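Local coordinates for hypothetical protein DR_0824 (Deinococcus radiodurans, PDB 2IMR) that deaminates aminodeoxyfutalosine to futalosine in menaquinone biosynthesis, using one zinc ion per subunit, and acts to a lesser extent on adenosine and related nucleosides, at residues P94-T100 with L362-E366; R124-L128 with S355-E360; L141-G145 with L416-L420; R298-M304 with G319-C325; V347-L351 with R385-G391. All coordinates share one frame; numbering follows the deposited sequence.

In the fold
From the N terminus, segment 94-100 comes first, and contact 1 shuts a long loop by bringing it to the start of helix 365-374. Contact 2 opens and closes within that loop, tying the end of helix 119-125 to the short helix 356-359. Contact 3 starts inside both loops but closes only at the C-terminal tail, so it crosses contacts 1 and 2. The short-range contact 4, between neighbouring parallel barrel strands, falls within all three. Contact 5 follows it in series, setting the next strand, 349-351, against helix 380-395; it crosses contacts 1 and 2 and lies within contact 3. Contacts 4 and 5 share one sheet, and contacts 1 and 5 touch through backbone bonds.

Contact 1 (P94-T100 with L362-E366). With ZN (zinc ion), chain B.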
# COMPACT_ATOMS: atom_id res chain seq x y z
N PRO A 94 -6.02 -14.08 5.01
CA PRO A 94 -4.68 -13.65 4.60
C PRO A 94 -4.69 -12.14 4.35
O PRO A 94 -5.61 -11.62 3.73
CB PRO A 94 -4.42 -14.46 3.33
CG PRO A 94 -5.80 -14.71 2.80
CD PRO A 94 -6.57 -15.05 4.05
N PRO A 95 -3.66 -11.43 4.84
CA PRO A 95 -3.60 -9.98 4.65
C PRO A 95 -3.36 -9.52 3.22
O PRO A 95 -2.79 -10.25 2.40
CB PRO A 95 -2.47 -9.57 5.58
CG PRO A 95 -1.52 -10.73 5.47
CD PRO A 95 -2.46 -11.92 5.54
N VAL A 96 -3.80 -8.31 2.93
CA VAL A 96 -3.62 -7.71 1.62
C VAL A 96 -2.35 -6.88 1.63
O VAL A 96 -2.09 -6.14 2.58
CB VAL A 96 -4.81 -6.78 1.27
CG1 VAL A 96 -4.48 -5.97 0.02
CG2 VAL A 96 -6.08 -7.60 1.07
N ASN A 97 -1.55 -7.01 0.58
CA ASN A 97 -0.33 -6.21 0.47
C ASN A 97 -0.79 -5.08 -0.42
O ASN A 97 -0.74 -5.18 -1.66
CB ASN A 97 0.79 -6.99 -0.22
CG ASN A 97 2.12 -6.28 -0.13
OD1 ASN A 97 2.17 -5.05 -0.01
ND2 ASN A 97 3.21 -7.03 -0.20
N ALA A 98 -1.24 -4.00 0.21
CA ALA A 98 -1.79 -2.84 -0.47
C ALA A 98 -0.83 -1.97 -1.27
O ALA A 98 -1.27 -1.07 -1.99
CB ALA A 98 -2.56 -1.97 0.53
N HIS A 99 0.46 -2.22 -1.14
CA HIS A 99 1.42 -1.45 -1.92
C HIS A 99 2.77 -2.13 -2.05
O HIS A 99 3.46 -2.37 -1.05
CB HIS A 99 1.65 -0.05 -1.32
CG HIS A 99 2.55 0.81 -2.16
ND1 HIS A 99 2.08 1.54 -3.24
CD2 HIS A 99 3.89 1.01 -2.12
CE1 HIS A 99 3.10 2.14 -3.83
NE2 HIS A 99 4.21 1.83 -3.17
N THR A 100 3.14 -2.42 -3.29
CA THR A 100 4.43 -3.01 -3.58
C THR A 100 4.76 -2.74 -5.04
O THR A 100 3.93 -2.20 -5.79
CB THR A 100 4.46 -4.54 -3.32
OG1 THR A 100 5.80 -5.03 -3.50
CG2 THR A 100 3.53 -5.27 -4.28
N LEU A 362 7.56 -9.64 0.83
CA LEU A 362 6.23 -9.30 0.35
C LEU A 362 5.15 -9.76 1.33
O LEU A 362 3.95 -9.70 1.03
CB LEU A 362 5.98 -9.95 -1.02
CG LEU A 362 6.90 -9.48 -2.15
CD1 LEU A 362 6.61 -10.27 -3.42
CD2 LEU A 362 6.68 -7.99 -2.39
N ASN A 363 5.58 -10.21 2.50
CA ASN A 363 4.67 -10.73 3.53
C ASN A 363 4.20 -9.66 4.52
O ASN A 363 4.92 -9.30 5.44
CB ASN A 363 5.36 -11.86 4.29
CG ASN A 363 4.42 -12.61 5.19
OD1 ASN A 363 3.26 -12.21 5.37
ND2 ASN A 363 4.89 -13.71 5.77
N VAL A 364 2.97 -9.18 4.33
CA VAL A 364 2.41 -8.15 5.21
C VAL A 364 2.26 -8.58 6.67
O VAL A 364 2.18 -7.73 7.56
CB VAL A 364 1.03 -7.65 4.68
CG1 VAL A 364 0.33 -6.79 5.72
CG2 VAL A 364 1.25 -6.84 3.41
N ARG A 365 2.24 -9.88 6.93
CA ARG A 365 2.13 -10.34 8.32
C ARG A 365 3.31 -9.78 9.10
O ARG A 365 3.21 -9.49 10.30
CB ARG A 365 2.15 -11.87 8.39
CG ARG A 365 1.04 -12.55 7.60
CD ARG A 365 1.17 -14.06 7.71
NE ARG A 365 0.16 -14.78 6.94
CZ ARG A 365 0.09 -14.79 5.62
NH1 ARG A 365 0.97 -14.11 4.89
NH2 ARG A 365 -0.85 -15.50 5.01
N GLU A 366 4.43 -9.63 8.42
CA GLU A 366 5.64 -9.11 9.04
C GLU A 366 5.56 -7.61 9.30
O GLU A 366 6.22 -7.10 10.21
CB GLU A 366 6.84 -9.48 8.17
CG GLU A 366 7.19 -10.98 8.31
CD GLU A 366 8.08 -11.52 7.21
OE1 GLU A 366 8.75 -10.73 6.51
OE2 GLU A 366 8.13 -12.75 7.05
ZN ZN B . 5.98 2.56 -4.11
O HOH W 1 7.00 2.86 -2.67
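Asn97 holds CG opposite its backbone N (chi1 -170°), which carries the amide across to the 362-366 segment; Arg365 leaves along the side of its own backbone N and then runs extended from CG to NE, laying its guanidinium against Pro95. Pro95 CD sits over the centre of one guanidinium face, 3.8 Å from Arg365 CZ. Pro95 CB also meets Val364 CG1 at 3.9 Å, the two side chains sliding past each other in opposite directions. The other Val364 methyl, CG2, presses on Asn97 CA at 3.4 Å. Asn97 ND2 reaches Leu362 O at 3.0 Å in a weak, bent bond (129°); its stronger partner is Thr353 OG1.

Asn363 OD1 caps the start of helix 365-374. It accepts from Arg365 N and Arg365 NH1, which come from opposite faces of its carbonyl plane, while OD1 lies in the guanidinium plane. Arg365 NH2 bonds Leu144 O, and Trp414 adds a cation-pi contact. With an alanine here, Leu144 O would probably lose this donor, Asn363 OD1 would be gripped from one face only, and a gap would open beside Pro95 CD.

Beyond Asn97 the chain turns a corner at His99, whose NE2 binds the zinc ion at 2.1 Å, together with His101 and His240. His99 and His101 form the His-X-His motif that closes the first barrel strand in amidohydrolases. Held by Asn363 OD1, Leu144 O, Trp414 and Pro95 CD, the guanidinium has little freedom to turn, and the contact anchors the residues leading to His99 without touching the metal.

Contact 2 (R124-L128 with S355-E360)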
# COMPACT_ATOMS: atom_id res chain seq x y z
N ARG A 124 19.72 -4.04 -3.75
CA ARG A 124 18.64 -5.02 -3.70
C ARG A 124 17.61 -4.78 -4.81
O ARG A 124 16.97 -5.72 -5.28
CB ARG A 124 17.93 -4.97 -2.34
CG ARG A 124 18.75 -5.47 -1.16
CD ARG A 124 17.99 -5.27 0.15
NE ARG A 124 16.72 -6.00 0.18
CZ ARG A 124 16.59 -7.27 0.57
NH1 ARG A 124 17.65 -7.95 0.98
NH2 ARG A 124 15.40 -7.86 0.55
N GLY A 125 17.46 -3.53 -5.22
CA GLY A 125 16.49 -3.20 -6.25
C GLY A 125 16.89 -3.51 -7.69
O GLY A 125 16.03 -3.59 -8.56
N ARG A 126 18.18 -3.71 -7.94
CA ARG A 126 18.64 -3.98 -9.30
C ARG A 126 17.99 -5.17 -9.99
O ARG A 126 17.72 -5.12 -11.19
CB ARG A 126 20.16 -4.15 -9.32
CG ARG A 126 20.95 -2.89 -9.01
CD ARG A 126 22.41 -3.13 -9.33
NE ARG A 126 23.31 -2.20 -8.66
CZ ARG A 126 23.38 -0.89 -8.90
NH1 ARG A 126 22.59 -0.33 -9.80
NH2 ARG A 126 24.25 -0.15 -8.23
N HIS A 127 17.72 -6.25 -9.25
CA HIS A 127 17.12 -7.42 -9.89
C HIS A 127 15.62 -7.29 -10.18
O HIS A 127 15.05 -8.11 -10.90
CB HIS A 127 17.34 -8.68 -9.04
CG HIS A 127 16.43 -8.77 -7.85
ND1 HIS A 127 16.60 -7.99 -6.72
CD2 HIS A 127 15.32 -9.51 -7.63
CE1 HIS A 127 15.63 -8.26 -5.86
NE2 HIS A 127 14.84 -9.18 -6.39
N LEU A 128 14.99 -6.26 -9.61
CA LEU A 128 13.55 -6.04 -9.81
C LEU A 128 13.27 -5.34 -11.14
O LEU A 128 12.77 -4.21 -11.17
CB LEU A 128 12.97 -5.21 -8.67
CG LEU A 128 13.08 -5.83 -7.28
CD1 LEU A 128 12.50 -4.87 -6.24
CD2 LEU A 128 12.35 -7.17 -7.25
N SER A 355 8.33 -2.46 -2.32
CA SER A 355 9.11 -3.49 -3.02
C SER A 355 10.08 -4.13 -2.02
O SER A 355 10.35 -3.55 -0.96
CB SER A 355 9.91 -2.87 -4.16
OG SER A 355 11.16 -2.38 -3.70
N VAL A 356 10.61 -5.31 -2.34
CA VAL A 356 11.53 -5.98 -1.43
C VAL A 356 12.87 -5.27 -1.30
O VAL A 356 13.67 -5.58 -0.41
CB VAL A 356 11.79 -7.44 -1.86
CG1 VAL A 356 10.50 -8.24 -1.75
CG2 VAL A 356 12.33 -7.47 -3.27
N ALA A 357 13.14 -4.32 -2.19
CA ALA A 357 14.40 -3.58 -2.12
C ALA A 357 14.50 -2.87 -0.78
O ALA A 357 15.58 -2.81 -0.18
CB ALA A 357 14.49 -2.57 -3.26
N SER A 358 13.38 -2.34 -0.29
CA SER A 358 13.37 -1.62 0.98
C SER A 358 12.47 -2.25 2.04
O SER A 358 12.61 -1.96 3.23
CB SER A 358 12.95 -0.16 0.76
OG SER A 358 11.61 -0.07 0.29
N GLY A 359 11.56 -3.12 1.61
CA GLY A 359 10.64 -3.75 2.55
C GLY A 359 10.99 -5.16 3.02
O GLY A 359 10.23 -5.76 3.77
N GLU A 360 12.12 -5.68 2.57
CA GLU A 360 12.57 -7.02 2.96
C GLU A 360 11.81 -8.16 2.28
O GLU A 360 12.40 -8.95 1.54
CB GLU A 360 12.50 -7.19 4.48
CG GLU A 360 13.53 -6.38 5.25
CD GLU A 360 13.44 -6.62 6.75
OE1 GLU A 360 13.39 -7.79 7.18
OE2 GLU A 360 13.43 -5.62 7.51
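Gly125 and Ala357 bring their backbones to 4.6 Å, CA to CA, where the end of helix 119-125 meets the short helix 356-359. From Gly125 to Leu128 the chain makes a type I turn. Opposite, Ser355 is the N-cap of its helix, its OG accepting from Ala357 N at 3.2 Å. Gly125 lets the backbones come this near, since a CB on it would sit tight against that of Ala357.

Arg124 bends at chi3 (61°), which turns its guanidinium toward the Val356 carbonyl. It grips Val356 O side-on, with NE at 3.1 Å and NH2 at 3.0 Å; the oxygen lies in the guanidinium plane, and both donors approach from one face of the carbonyl. A methionine in its place would offer no donors and would probably cost Val356 O its two-pronged grip and unfasten the two helix ends. Leu128 fills the other flank: its CD1 stands 3.8 Å from Ser355 OG and 4.0 Å from Val356 CG2. Val356 CG2 also meets the edge of the His127 ring, one face of which rests on Leu128 CG.

Ser355 directly follows the zinc-binding residue Asp354, just past barrel strand 349-351, and packs on Met104, whose backbone also bonds Leu128. Toward helix 326-331, Ser358 OG bonds Ser328 OG, and Glu360 OE2 bonds His331 NE2.

Contact 3 (L141-G145 with L416-L420)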
# COMPACT_ATOMS: atom_id res chain seq x y z
N LEU A 141 3.60 -14.00 -3.81
CA LEU A 141 2.36 -13.50 -3.22
C LEU A 141 1.34 -14.62 -3.09
O LEU A 141 0.63 -14.72 -2.09
CB LEU A 141 1.79 -12.37 -4.08
CG LEU A 141 2.54 -11.04 -4.05
CD1 LEU A 141 1.98 -10.10 -5.11
CD2 LEU A 141 2.43 -10.43 -2.66
N THR A 142 1.24 -15.45 -4.12
CA THR A 142 0.29 -16.56 -4.10
C THR A 142 0.66 -17.58 -3.04
O THR A 142 -0.21 -18.09 -2.33
CB THR A 142 0.20 -17.23 -5.47
OG1 THR A 142 -0.26 -16.28 -6.44
CG2 THR A 142 -0.78 -18.41 -5.43
N ARG A 143 1.94 -17.89 -2.92
CA ARG A 143 2.38 -18.86 -1.92
C ARG A 143 2.12 -18.32 -0.51
O ARG A 143 1.91 -19.10 0.43
CB ARG A 143 3.87 -19.19 -2.08
CG ARG A 143 4.18 -20.02 -3.32
CD ARG A 143 5.52 -20.76 -3.17
NE ARG A 143 6.65 -19.85 -3.03
CZ ARG A 143 7.22 -19.20 -4.04
NH1 ARG A 143 6.76 -19.37 -5.28
NH2 ARG A 143 8.23 -18.38 -3.82
N LEU A 144 2.13 -17.00 -0.37
CA LEU A 144 1.89 -16.35 0.92
C LEU A 144 0.43 -16.27 1.34
O LEU A 144 0.12 -15.69 2.39
CB LEU A 144 2.49 -14.94 0.91
CG LEU A 144 4.01 -14.88 1.07
CD1 LEU A 144 4.52 -13.47 0.78
CD2 LEU A 144 4.37 -15.29 2.50
N GLY A 145 -0.48 -16.82 0.54
CA GLY A 145 -1.88 -16.78 0.91
C GLY A 145 -2.83 -16.24 -0.15
O GLY A 145 -4.05 -16.29 0.01
N LEU A 416 1.31 -20.21 11.06
CA LEU A 416 1.71 -21.34 10.21
C LEU A 416 2.07 -20.93 8.78
O LEU A 416 2.30 -21.79 7.92
CB LEU A 416 0.57 -22.37 10.15
CG LEU A 416 -0.05 -22.81 11.48
CD1 LEU A 416 -1.22 -23.75 11.22
CD2 LEU A 416 1.00 -23.49 12.33
N SER A 417 2.15 -19.63 8.54
CA SER A 417 2.46 -19.10 7.22
C SER A 417 3.81 -19.56 6.66
O SER A 417 4.82 -19.50 7.35
CB SER A 417 2.42 -17.57 7.24
OG SER A 417 2.62 -17.04 5.95
N ARG A 418 3.80 -20.00 5.40
CA ARG A 418 5.00 -20.46 4.70
C ARG A 418 5.10 -19.69 3.38
O ARG A 418 4.09 -19.52 2.69
CB ARG A 418 4.94 -21.95 4.37
CG ARG A 418 4.68 -22.89 5.54
CD ARG A 418 5.76 -23.95 5.65
NE ARG A 418 5.94 -24.74 4.44
CZ ARG A 418 6.84 -25.71 4.31
NH1 ARG A 418 7.63 -26.01 5.33
NH2 ARG A 418 6.95 -26.38 3.17
N ASP A 419 6.30 -19.25 3.02
CA ASP A 419 6.48 -18.53 1.77
C ASP A 419 7.08 -19.46 0.71
O ASP A 419 7.57 -19.01 -0.32
CB ASP A 419 7.41 -17.33 1.98
CG ASP A 419 8.82 -17.74 2.30
OD1 ASP A 419 8.99 -18.77 2.98
OD2 ASP A 419 9.77 -17.04 1.88
N LEU A 420 7.03 -20.76 0.98
CA LEU A 420 7.54 -21.76 0.05
C LEU A 420 6.56 -22.92 -0.07
O LEU A 420 6.83 -23.84 -0.86
CB LEU A 420 8.90 -22.31 0.51
CG LEU A 420 8.94 -23.21 1.74
CD1 LEU A 420 10.20 -24.06 1.71
CD2 LEU A 420 8.87 -22.37 3.01
OXT LEU A 420 5.52 -22.88 0.63
O HOH W 2 3.06 -21.57 0.72
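Arg143 and Asp419 carry the one direct hydrogen bond: Arg143 NE donates a hydrogen bond to Asp419 O at 3.0 Å in a nearly straight line (167°). The oxygen lies close to the guanidinium plane, but the donor stands well above the carbonyl plane, 45° out of it. A bend at chi3 (-63°) swings the guanidinium toward the tail, where CD also passes near the C-terminal carboxyl carbon. The carboxylate of Asp419 itself plays no part in this grip; its OD2 stays 6.1 Å from Arg143 NH2.

A second link may run through water. One molecule lies 2.7 Å from Arg143 O and 2.8 Å from Leu420 OXT, part of the C-terminal carboxylate, placed to bridge them, though it has more acceptors in reach than protons. Close by, Arg143 O and Arg418 O face each other at 3.2 Å, two acceptors with no proton to share.

The tail thus runs past the C-terminal end of helix 130-143, which finishes in a Schellman motif: Gly145 takes up positive phi and its N bonds back to Thr142 O at 3.2 Å.

Van der Waals contact falls to Leu144. Its CD2 lies 3.7 Å from Asp419 CB, the two side chains side by side and pointing the same way, with Ser417 OG near the same methyl and Asn363 also touching Leu144. On the tail, Leu420 CD2 rests over one guanidinium face of Arg418, toward its rim, at the protein surface.

Contact 4 (R298-M304 with G319-C325); sequences RPTLVHM and GCAVVTC
Thr300 lays its CG2 methyl against Val323 CG2 at 3.6 Å, the two side chains meeting at a slant. Its first torsion (chi1 -68°) puts OG1 beside the backbone N, where it bonds a water that also accepts from Ala321 N at 3.0 Å and donates to Arg298 O. That water stitches the two segments together just ahead of the regular strand pairing.

From there the backbones run parallel, 20° apart. Leu301 N bonds Ala321 O at 3.0 Å in the carbonyl plane, Val323 N returns to Leu301 O at 3.0 Å, and His303 N meets Val323 O at 2.8 Å, almost along the C=O axis. CA-H...O contacts reinforce the ladder, among them Val322 CA to Leu301 O at 3.1 Å. Leu301 and Val322 pair on one face of the sheet, Val302 and Val323 on the other. At the start, the Cys320 side chain packs on Pro299, its SG 3.8 Å from Pro299 CD.

At the far end the His303 ring takes Val302 CG1 over the centre of one face, and Cys325 SG approaches obliquely, 4.0 Å from His303 CE1. This histidine touches Asp354, a zinc ligand, and Glu243, the probable proton donor, so the strand's end borders the active site. A second water joins His303 O to Thr324 OG1.

The segments hold strands 300-303 and 322-324 of a beta-alpha-beta unit in the barrel. Helix 309-318 connects them, its Val315 lying on Leu301, Met304 and Cys320; strand 238-241 flanks 300-303, and strand 349-351 flanks 322-324.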
# COMPACT_ATOMS: atom_id res chain seq x y z
N ARG A 298 -10.15 11.36 -4.72
CA ARG A 298 -9.97 10.41 -3.62
C ARG A 298 -8.86 9.38 -3.88
O ARG A 298 -9.05 8.18 -3.68
CB ARG A 298 -11.27 9.65 -3.32
CG ARG A 298 -12.29 10.43 -2.51
CD ARG A 298 -13.44 9.51 -2.12
NE ARG A 298 -14.04 8.89 -3.30
CZ ARG A 298 -14.55 7.66 -3.32
NH1 ARG A 298 -14.53 6.91 -2.23
NH2 ARG A 298 -15.06 7.17 -4.44
N PRO A 299 -7.69 9.85 -4.34
CA PRO A 299 -6.60 8.90 -4.60
C PRO A 299 -6.07 8.33 -3.29
O PRO A 299 -6.14 9.00 -2.25
CB PRO A 299 -5.55 9.77 -5.29
CG PRO A 299 -5.72 11.08 -4.56
CD PRO A 299 -7.23 11.24 -4.55
N THR A 300 -5.54 7.12 -3.34
CA THR A 300 -4.95 6.52 -2.15
C THR A 300 -3.54 7.09 -2.06
O THR A 300 -2.79 7.06 -3.04
CB THR A 300 -4.90 4.98 -2.25
OG1 THR A 300 -6.24 4.46 -2.22
CG2 THR A 300 -4.12 4.39 -1.09
N LEU A 301 -3.18 7.63 -0.90
CA LEU A 301 -1.87 8.23 -0.70
C LEU A 301 -0.94 7.27 0.03
O LEU A 301 -1.28 6.75 1.10
CB LEU A 301 -2.02 9.53 0.09
CG LEU A 301 -3.05 10.51 -0.49
CD1 LEU A 301 -3.14 11.74 0.41
CD2 LEU A 301 -2.66 10.91 -1.92
N VAL A 302 0.23 7.04 -0.56
CA VAL A 302 1.20 6.11 0.01
C VAL A 302 2.33 6.76 0.80
O VAL A 302 2.85 7.82 0.41
CB VAL A 302 1.80 5.24 -1.12
CG1 VAL A 302 2.71 4.17 -0.52
CG2 VAL A 302 0.67 4.62 -1.93
N HIS A 303 2.70 6.12 1.91
CA HIS A 303 3.75 6.55 2.82
C HIS A 303 3.23 7.63 3.75
O HIS A 303 2.94 7.35 4.91
CB HIS A 303 4.99 7.01 2.04
CG HIS A 303 5.65 5.90 1.27
ND1 HIS A 303 6.01 4.70 1.86
CD2 HIS A 303 5.98 5.79 -0.03
CE1 HIS A 303 6.53 3.91 0.94
NE2 HIS A 303 6.52 4.54 -0.21
N MET A 304 3.11 8.86 3.25
CA MET A 304 2.55 9.95 4.05
C MET A 304 3.17 10.05 5.44
O MET A 304 2.47 10.19 6.44
CB MET A 304 1.05 9.72 4.20
CG MET A 304 0.28 9.82 2.90
SD MET A 304 0.22 11.53 2.37
CE MET A 304 -1.12 12.15 3.44
N GLY A 319 -11.52 12.21 2.07
CA GLY A 319 -11.93 10.82 2.11
C GLY A 319 -10.91 9.89 1.46
O GLY A 319 -11.27 8.82 0.96
N CYS A 320 -9.65 10.31 1.46
CA CYS A 320 -8.58 9.50 0.87
C CYS A 320 -8.11 8.43 1.85
O CYS A 320 -8.05 8.66 3.06
CB CYS A 320 -7.37 10.38 0.52
SG CYS A 320 -7.59 11.57 -0.82
N ALA A 321 -7.77 7.26 1.32
CA ALA A 321 -7.25 6.18 2.16
C ALA A 321 -5.74 6.32 2.05
O ALA A 321 -5.24 6.93 1.11
CB ALA A 321 -7.70 4.83 1.62
N VAL A 322 -5.00 5.78 3.02
CA VAL A 322 -3.55 5.85 2.98
C VAL A 322 -2.93 4.48 3.20
O VAL A 322 -3.49 3.65 3.93
CB VAL A 322 -3.00 6.82 4.06
CG1 VAL A 322 -3.52 8.23 3.81
CG2 VAL A 322 -3.39 6.35 5.45
N VAL A 323 -1.79 4.23 2.57
CA VAL A 323 -1.11 2.96 2.76
C VAL A 323 0.24 3.23 3.41
O VAL A 323 1.01 4.07 2.94
CB VAL A 323 -0.86 2.23 1.42
CG1 VAL A 323 -0.17 0.89 1.68
CG2 VAL A 323 -2.18 2.00 0.69
N THR A 324 0.52 2.54 4.51
CA THR A 324 1.80 2.72 5.18
C THR A 324 2.63 1.45 4.98
O THR A 324 2.08 0.35 4.95
CB THR A 324 1.59 3.02 6.70
OG1 THR A 324 2.86 3.18 7.35
CG2 THR A 324 0.83 1.90 7.37
N CYS A 325 3.94 1.61 4.80
CA CYS A 325 4.88 0.51 4.59
C CYS A 325 5.94 0.66 5.69
O CYS A 325 7.00 1.25 5.48
CB CYS A 325 5.53 0.61 3.20
SG CYS A 325 4.36 0.67 1.79
O HOH W 3 -8.40 6.41 -1.50
O HOH W 4 4.07 4.89 5.73

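Contact 5 (V347-L351 with R385-G391); sequences VEVAL and RAAVKGG
Ala350 and Gly390 form the closest backbone approach, 4.5 Å from CA to CA, as helix 380-395 crosses strand 349-351 steeply. Small residues make it possible: a CB on Gly390 would run into Val349 O. Ala386 CB comes up to that same oxygen at 3.3 Å, and Ala350 CB rests on the helix backbone, 3.7 Å from Gly391 N. Further along, Leu351 CD1 packs against Ala387 CB at 3.8 Å.

A water mediates between the backbones. It accepts from Leu351 N at 2.9 Å and lies 3.0 Å from Ala387 O, one of several acceptors it could serve. The helix widens here into a pi-type turn, with Gly391 N bonded to Ala386 O. Ala387 O also takes Val96 N, and Leu351 O takes Ala98 N, which ties in the first barrel strand.

Charge contributes at the Glu348 end. Glu348 bends at chi2 (67°), bringing OE2 within 3.6 Å of Arg385 NH2, a long salt bridge with the two side chains crossing at about a right angle. Its stronger partner is Arg393 NH1. With no direct hydrogen bond between the two segments, cohesion rests on close apolar packing, one water and a carboxylate that is probably kept ionised by its two arginines.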
# COMPACT_ATOMS: atom_id res chain seq x y z
N VAL A 347 -9.03 8.43 9.25
CA VAL A 347 -8.54 8.09 7.92
C VAL A 347 -8.32 6.58 7.81
O VAL A 347 -7.74 5.97 8.69
CB VAL A 347 -7.21 8.82 7.62
CG1 VAL A 347 -6.71 8.46 6.23
CG2 VAL A 347 -7.42 10.33 7.74
N GLU A 348 -8.82 5.99 6.73
CA GLU A 348 -8.68 4.56 6.49
C GLU A 348 -7.21 4.25 6.18
O GLU A 348 -6.62 4.84 5.27
CB GLU A 348 -9.55 4.13 5.30
CG GLU A 348 -9.45 2.65 4.93
CD GLU A 348 -10.00 1.73 6.00
OE1 GLU A 348 -9.43 1.68 7.11
OE2 GLU A 348 -11.01 1.05 5.73
N VAL A 349 -6.63 3.34 6.95
CA VAL A 349 -5.23 2.96 6.77
C VAL A 349 -5.08 1.51 6.32
O VAL A 349 -5.76 0.62 6.83
CB VAL A 349 -4.45 3.16 8.09
CG1 VAL A 349 -2.98 2.79 7.90
CG2 VAL A 349 -4.57 4.60 8.56
N ALA A 350 -4.20 1.30 5.35
CA ALA A 350 -3.93 -0.04 4.83
C ALA A 350 -2.43 -0.28 4.96
O ALA A 350 -1.65 0.65 5.13
CB ALA A 350 -4.35 -0.12 3.36
N LEU A 351 -2.03 -1.55 4.87
CA LEU A 351 -0.63 -1.91 4.98
C LEU A 351 -0.03 -2.45 3.69
O LEU A 351 -0.68 -3.17 2.93
CB LEU A 351 -0.45 -2.95 6.09
CG LEU A 351 -0.46 -2.43 7.53
CD1 LEU A 351 -0.72 -3.59 8.48
CD2 LEU A 351 0.87 -1.77 7.83
N ARG A 385 -6.99 -5.34 11.45
CA ARG A 385 -8.09 -4.91 10.61
C ARG A 385 -7.55 -4.17 9.39
O ARG A 385 -8.03 -4.35 8.27
CB ARG A 385 -9.05 -4.00 11.38
CG ARG A 385 -10.11 -3.38 10.49
CD ARG A 385 -10.75 -2.16 11.13
NE ARG A 385 -11.32 -1.29 10.11
CZ ARG A 385 -12.26 -1.66 9.25
NH1 ARG A 385 -12.75 -2.89 9.29
NH2 ARG A 385 -12.69 -0.80 8.33
N ALA A 386 -6.54 -3.33 9.61
CA ALA A 386 -5.94 -2.58 8.52
C ALA A 386 -5.31 -3.51 7.49
O ALA A 386 -5.50 -3.35 6.28
CB ALA A 386 -4.88 -1.62 9.06
N ALA A 387 -4.56 -4.50 7.97
CA ALA A 387 -3.89 -5.44 7.09
C ALA A 387 -4.86 -6.17 6.18
O ALA A 387 -4.58 -6.39 5.00
CB ALA A 387 -3.09 -6.45 7.91
N VAL A 388 -6.01 -6.55 6.73
CA VAL A 388 -7.00 -7.29 5.96
C VAL A 388 -8.09 -6.43 5.31
O VAL A 388 -8.16 -6.34 4.08
CB VAL A 388 -7.68 -8.36 6.85
CG1 VAL A 388 -8.70 -9.13 6.04
CG2 VAL A 388 -6.62 -9.29 7.42
N LYS A 389 -8.93 -5.80 6.13
CA LYS A 389 -10.02 -4.99 5.59
C LYS A 389 -9.54 -3.69 4.95
O LYS A 389 -10.00 -3.32 3.88
CB LYS A 389 -11.05 -4.67 6.68
CG LYS A 389 -12.27 -3.91 6.17
CD LYS A 389 -13.00 -4.70 5.08
CE LYS A 389 -14.22 -3.94 4.57
NZ LYS A 389 -15.00 -4.73 3.57
N GLY A 390 -8.63 -3.00 5.62
CA GLY A 390 -8.11 -1.76 5.08
C GLY A 390 -7.57 -1.97 3.67
O GLY A 390 -7.91 -1.23 2.75
N GLY A 391 -6.72 -2.98 3.51
CA GLY A 391 -6.14 -3.27 2.21
C GLY A 391 -7.16 -3.66 1.16
O GLY A 391 -7.06 -3.25 -0.00
O HOH W 5 -3.40 -3.93 3.85